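Local coordinates for protein nitrite oxidoreductase subunit A (Kuenenia stuttgartiensis, PDB 7B04) that forms the molybdenum-containing subunit of a NarG-like oxidoreductase, holding a molybdenum atom, two MD1 ligands and an iron/sulfur cluster, at residues 1022-1033 with 1043-1054. Residues are numbered along the deposited sequence; the frame is centred on the assembly and turned at random.
Sequences AWISSDKTVQAH and SPSGYQSSFRYG
Trp1023 and Ser1050 grip each other twice. The amide of Ser1050 donates to Trp1023 O at 2.8 Å, while the Ser1050 hydroxyl OG turns back beside its own backbone N and accepts from Trp1023 N at 2.9 Å, on a bent path (138°). The indole NE1 of Trp1023 is satisfied by Ser924 O, and the side chain of Trp1023 lies about 6 Å from a bound MD1. Its six-membered ring lies rim to rim with Tyr1047, the planes only 10° apart.

Ser1025 OG donates to Gly1054 O at 2.8 Å. Ser1049 OG donates to Phe1051 O at 2.6 Å, within its own segment. A water bridges the two segments by donating both to Thr1029 OG1 and to Arg1052 O; the same Thr1029 oxygen also accepts from Ser1026 N, at the N-cap position of helix 1027-1033.

At the far end of that helix, Arg1052 NE donates to His1033 NE2 at 3.0 Å. The bond is close to straight and in the guanidinium plane, but it meets the imidazole 27° out of the ring plane; Arg1052 CB also packs over a face of that ring in a CH-pi contact. Arg1052 NH1 forms a salt bridge with Glu1109. Tyr1053, its ring face toward the His1033 edge, sends its hydroxyl to Glu1034.

Accepting at NE2, the imidazole is probably neutral, with its proton on ND1, a form the nearby arginine charge would favour. Backbone amides and carbonyls, serine hydroxyls, the Arg1052-His1033 bond and one water thus tie the irregular segment 1043-1054 to helix 1027-1033 and its lead-in, so polar pairing carries much of this buried contact.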
loop_
_atom_site.group_PDB
_atom_site.type_symbol
_atom_site.label_atom_id
_atom_site.label_comp_id
_atom_site.label_asym_id
_atom_site.label_seq_id
_atom_site.Cartn_x
_atom_site.Cartn_y
_atom_site.Cartn_z
ATOM N N ALA B 1022 -6.497 -10.155 -3.332
ATOM C CA ALA B 1022 -7.670 -9.863 -2.539
ATOM C C ALA B 1022 -8.218 -11.154 -1.917
ATOM O O ALA B 1022 -7.831 -12.261 -2.299
ATOM C CB ALA B 1022 -8.680 -9.182 -3.442
ATOM N N TRP B 1023 -9.106 -11.021 -0.927
ATOM C CA TRP B 1023 -9.690 -12.213 -0.316
ATOM C C TRP B 1023 -10.675 -12.837 -1.300
ATOM O O TRP B 1023 -11.642 -12.194 -1.723
ATOM C CB TRP B 1023 -10.374 -11.874 1.013
ATOM C CG TRP B 1023 -9.399 -11.594 2.129
ATOM C CD1 TRP B 1023 -8.087 -11.256 1.987
ATOM C CD2 TRP B 1023 -9.648 -11.635 3.544
ATOM N NE1 TRP B 1023 -7.504 -11.080 3.215
ATOM C CE2 TRP B 1023 -8.440 -11.307 4.189
ATOM C CE3 TRP B 1023 -10.773 -11.911 4.327
ATOM C CZ2 TRP B 1023 -8.322 -11.250 5.575
ATOM C CZ3 TRP B 1023 -10.655 -11.853 5.705
ATOM C CH2 TRP B 1023 -9.436 -11.528 6.314
ATOM N N ILE B 1024 -10.439 -14.111 -1.638
ATOM C CA ILE B 1024 -11.130 -14.740 -2.764
ATOM C C ILE B 1024 -12.598 -14.984 -2.436
ATOM O O ILE B 1024 -13.009 -15.084 -1.274
ATOM C CB ILE B 1024 -10.432 -16.051 -3.168
ATOM C CG1 ILE B 1024 -10.637 -17.126 -2.101
ATOM C CG2 ILE B 1024 -8.947 -15.818 -3.404
ATOM C CD1 ILE B 1024 -10.205 -18.511 -2.539
ATOM N N SER B 1025 -13.401 -15.084 -3.493
ATOM C CA SER B 1025 -14.803 -15.441 -3.340
ATOM C C SER B 1025 -14.927 -16.900 -2.928
ATOM O O SER B 1025 -14.372 -17.792 -3.577
ATOM C CB SER B 1025 -15.558 -15.192 -4.645
ATOM O OG SER B 1025 -15.489 -13.830 -5.027
ATOM N N SER B 1026 -15.652 -17.140 -1.844
ATOM C CA SER B 1026 -15.934 -18.479 -1.357
ATOM C C SER B 1026 -17.410 -18.786 -1.573
ATOM O O SER B 1026 -18.172 -17.960 -2.082
ATOM C CB SER B 1026 -15.548 -18.611 0.117
ATOM O OG SER B 1026 -16.406 -17.841 0.940
ATOM N N ASP B 1027 -17.808 -20.001 -1.194
ATOM C CA ASP B 1027 -19.213 -20.378 -1.296
ATOM C C ASP B 1027 -20.091 -19.438 -0.480
ATOM O O ASP B 1027 -21.021 -18.822 -1.012
ATOM C CB ASP B 1027 -19.404 -21.824 -0.835
ATOM C CG ASP B 1027 -18.826 -22.830 -1.812
ATOM O OD1 ASP B 1027 -18.825 -22.548 -3.028
ATOM O OD2 ASP B 1027 -18.375 -23.904 -1.361
ATOM N N LYS B 1028 -19.774 -19.277 0.807
ATOM C CA LYS B 1028 -20.636 -18.516 1.707
ATOM C C LYS B 1028 -20.667 -17.032 1.368
ATOM O O LYS B 1028 -21.703 -16.382 1.552
ATOM C CB LYS B 1028 -20.189 -18.723 3.150
ATOM C CG LYS B 1028 -20.411 -20.136 3.642
ATOM C CD LYS B 1028 -19.866 -20.332 5.037
ATOM C CE LYS B 1028 -20.037 -21.771 5.471
ATOM N NZ LYS B 1028 -19.427 -22.035 6.801
ATOM N N THR B 1029 -19.554 -16.472 0.888
ATOM C CA THR B 1029 -19.569 -15.064 0.503
ATOM C C THR B 1029 -20.494 -14.843 -0.686
ATOM O O THR B 1029 -21.198 -13.828 -0.752
ATOM C CB THR B 1029 -18.154 -14.575 0.186
ATOM O OG1 THR B 1029 -17.593 -15.362 -0.871
ATOM C CG2 THR B 1029 -17.267 -14.675 1.417
ATOM N N VAL B 1030 -20.500 -15.779 -1.637
ATOM C CA VAL B 1030 -21.428 -15.696 -2.760
ATOM C C VAL B 1030 -22.867 -15.875 -2.283
ATOM O O VAL B 1030 -23.771 -15.161 -2.734
ATOM C CB VAL B 1030 -21.049 -16.721 -3.845
ATOM C CG1 VAL B 1030 -22.107 -16.759 -4.934
ATOM C CG2 VAL B 1030 -19.689 -16.382 -4.438
ATOM N N GLN B 1031 -23.109 -16.823 -1.366
ATOM C CA GLN B 1031 -24.457 -16.989 -0.825
ATOM C C GLN B 1031 -24.937 -15.719 -0.140
ATOM O O GLN B 1031 -26.107 -15.342 -0.263
ATOM C CB GLN B 1031 -24.524 -18.145 0.176
ATOM C CG GLN B 1031 -23.862 -19.447 -0.214
ATOM C CD GLN B 1031 -24.128 -20.534 0.812
ATOM O OE1 GLN B 1031 -23.966 -21.722 0.535
ATOM N NE2 GLN B 1031 -24.561 -20.127 2.001
ATOM N N ALA B 1032 -24.048 -15.051 0.595
ATOM C CA ALA B 1032 -24.438 -13.863 1.344
ATOM C C ALA B 1032 -24.561 -12.647 0.437
ATOM O O ALA B 1032 -25.421 -11.788 0.660
ATOM C CB ALA B 1032 -23.438 -13.597 2.467
ATOM N N HIS B 1033 -23.704 -12.553 -0.583
ATOM C CA HIS B 1033 -23.799 -11.447 -1.530
ATOM C C HIS B 1033 -25.146 -11.443 -2.242
ATOM O O HIS B 1033 -25.619 -10.387 -2.676
ATOM C CB HIS B 1033 -22.655 -11.528 -2.542
ATOM C CG HIS B 1033 -22.711 -10.477 -3.605
ATOM N ND1 HIS B 1033 -22.429 -9.151 -3.356
ATOM C CD2 HIS B 1033 -23.012 -10.556 -4.923
ATOM C CE1 HIS B 1033 -22.557 -8.458 -4.474
ATOM N NE2 HIS B 1033 -22.910 -9.288 -5.439
ATOM N N SER B 1043 -19.234 -13.654 4.776
ATOM C CA SER B 1043 -19.642 -14.965 5.245
ATOM C C SER B 1043 -20.171 -14.868 6.675
ATOM O O SER B 1043 -19.766 -13.982 7.435
ATOM C CB SER B 1043 -18.463 -15.935 5.187
ATOM O OG SER B 1043 -18.746 -17.143 5.870
ATOM N N PRO B 1044 -21.095 -15.751 7.063
ATOM C CA PRO B 1044 -21.542 -15.771 8.465
ATOM C C PRO B 1044 -20.414 -16.031 9.447
ATOM O O PRO B 1044 -20.562 -15.725 10.636
ATOM C CB PRO B 1044 -22.581 -16.901 8.485
ATOM C CG PRO B 1044 -23.063 -16.990 7.074
ATOM C CD PRO B 1044 -21.868 -16.679 6.221
ATOM N N SER B 1045 -19.293 -16.585 8.984
ATOM C CA SER B 1045 -18.119 -16.798 9.819
ATOM C C SER B 1045 -17.321 -15.521 10.053
ATOM O O SER B 1045 -16.396 -15.530 10.871
ATOM C CB SER B 1045 -17.213 -17.853 9.185
ATOM O OG SER B 1045 -16.676 -17.383 7.962
ATOM N N GLY B 1046 -17.656 -14.434 9.364
ATOM C CA GLY B 1046 -16.912 -13.199 9.434
ATOM C C GLY B 1046 -15.965 -12.981 8.277
ATOM O O GLY B 1046 -15.359 -11.907 8.191
ATOM N N TYR B 1047 -15.822 -13.960 7.387
ATOM C CA TYR B 1047 -14.898 -13.849 6.269
ATOM C C TYR B 1047 -15.507 -12.994 5.166
ATOM O O TYR B 1047 -16.684 -13.130 4.820
ATOM C CB TYR B 1047 -14.533 -15.228 5.737
ATOM C CG TYR B 1047 -13.821 -15.207 4.393
ATOM C CD1 TYR B 1047 -12.501 -14.783 4.285
ATOM C CD2 TYR B 1047 -14.459 -15.646 3.243
ATOM C CE1 TYR B 1047 -11.855 -14.774 3.057
ATOM C CE2 TYR B 1047 -13.814 -15.640 2.021
ATOM C CZ TYR B 1047 -12.514 -15.206 1.931
ATOM O OH TYR B 1047 -11.874 -15.202 0.712
ATOM N N GLN B 1048 -14.704 -12.081 4.650
ATOM C CA GLN B 1048 -15.119 -11.120 3.645
ATOM C C GLN B 1048 -14.372 -11.345 2.339
ATOM O O GLN B 1048 -13.136 -11.446 2.342
ATOM C CB GLN B 1048 -14.828 -9.726 4.175
ATOM C CG GLN B 1048 -14.601 -8.720 3.134
ATOM C CD GLN B 1048 -15.810 -7.949 2.750
ATOM O OE1 GLN B 1048 -15.730 -6.952 2.039
ATOM N NE2 GLN B 1048 -16.962 -8.435 3.181
ATOM N N SER B 1049 -15.110 -11.422 1.232
ATOM C CA SER B 1049 -14.476 -11.507 -0.080
ATOM C C SER B 1049 -14.345 -10.115 -0.678
ATOM O O SER B 1049 -15.188 -9.236 -0.454
ATOM C CB SER B 1049 -15.274 -12.399 -1.039
ATOM O OG SER B 1049 -15.029 -12.014 -2.374
ATOM N N SER B 1050 -13.269 -9.917 -1.423
ATOM C CA SER B 1050 -13.018 -8.667 -2.121
ATOM C C SER B 1050 -13.649 -8.628 -3.510
ATOM O O SER B 1050 -13.523 -7.615 -4.204
ATOM C CB SER B 1050 -11.513 -8.420 -2.221
ATOM O OG SER B 1050 -10.855 -8.718 -0.994
ATOM N N PHE B 1051 -14.235 -9.730 -3.968
ATOM C CA PHE B 1051 -14.891 -9.807 -5.266
ATOM C C PHE B 1051 -16.345 -10.201 -5.051
ATOM O O PHE B 1051 -16.697 -10.806 -4.030
ATOM C CB PHE B 1051 -14.240 -10.851 -6.200
ATOM C CG PHE B 1051 -12.749 -10.797 -6.221
ATOM C CD1 PHE B 1051 -12.017 -11.420 -5.232
ATOM C CD2 PHE B 1051 -12.075 -10.157 -7.247
ATOM C CE1 PHE B 1051 -10.643 -11.388 -5.241
ATOM C CE2 PHE B 1051 -10.690 -10.128 -7.263
ATOM C CZ PHE B 1051 -9.978 -10.742 -6.256
ATOM N N ARG B 1052 -17.189 -9.882 -6.035
ATOM C CA ARG B 1052 -18.546 -10.421 -6.025
ATOM C C ARG B 1052 -18.516 -11.920 -6.297
ATOM O O ARG B 1052 -19.030 -12.725 -5.508
ATOM C CB ARG B 1052 -19.421 -9.693 -7.050
ATOM C CG ARG B 1052 -19.568 -8.205 -6.792
ATOM C CD ARG B 1052 -20.399 -7.542 -7.878
ATOM N NE ARG B 1052 -21.799 -7.952 -7.830
ATOM C CZ ARG B 1052 -22.706 -7.622 -8.743
ATOM N NH1 ARG B 1052 -22.362 -6.876 -9.785
ATOM N NH2 ARG B 1052 -23.959 -8.039 -8.617
ATOM N N TYR B 1053 -17.897 -12.311 -7.405
ATOM C CA TYR B 1053 -17.660 -13.706 -7.733
ATOM C C TYR B 1053 -16.227 -13.866 -8.223
ATOM O O TYR B 1053 -15.630 -12.934 -8.770
ATOM C CB TYR B 1053 -18.619 -14.231 -8.812
ATOM C CG TYR B 1053 -20.070 -13.851 -8.633
ATOM C CD1 TYR B 1053 -20.564 -12.674 -9.171
ATOM C CD2 TYR B 1053 -20.950 -14.679 -7.946
ATOM C CE1 TYR B 1053 -21.889 -12.321 -9.018
ATOM C CE2 TYR B 1053 -22.280 -14.333 -7.791
ATOM C CZ TYR B 1053 -22.742 -13.150 -8.330
ATOM O OH TYR B 1053 -24.060 -12.785 -8.189
ATOM N N GLY B 1054 -15.682 -15.057 -8.020
ATOM C CA GLY B 1054 -14.373 -15.389 -8.550
ATOM C C GLY B 1054 -13.249 -14.654 -7.842
ATOM O O GLY B 1054 -13.437 -13.923 -6.870
HETATM O O HOH W 1 -18.096 -13.307 -2.804
#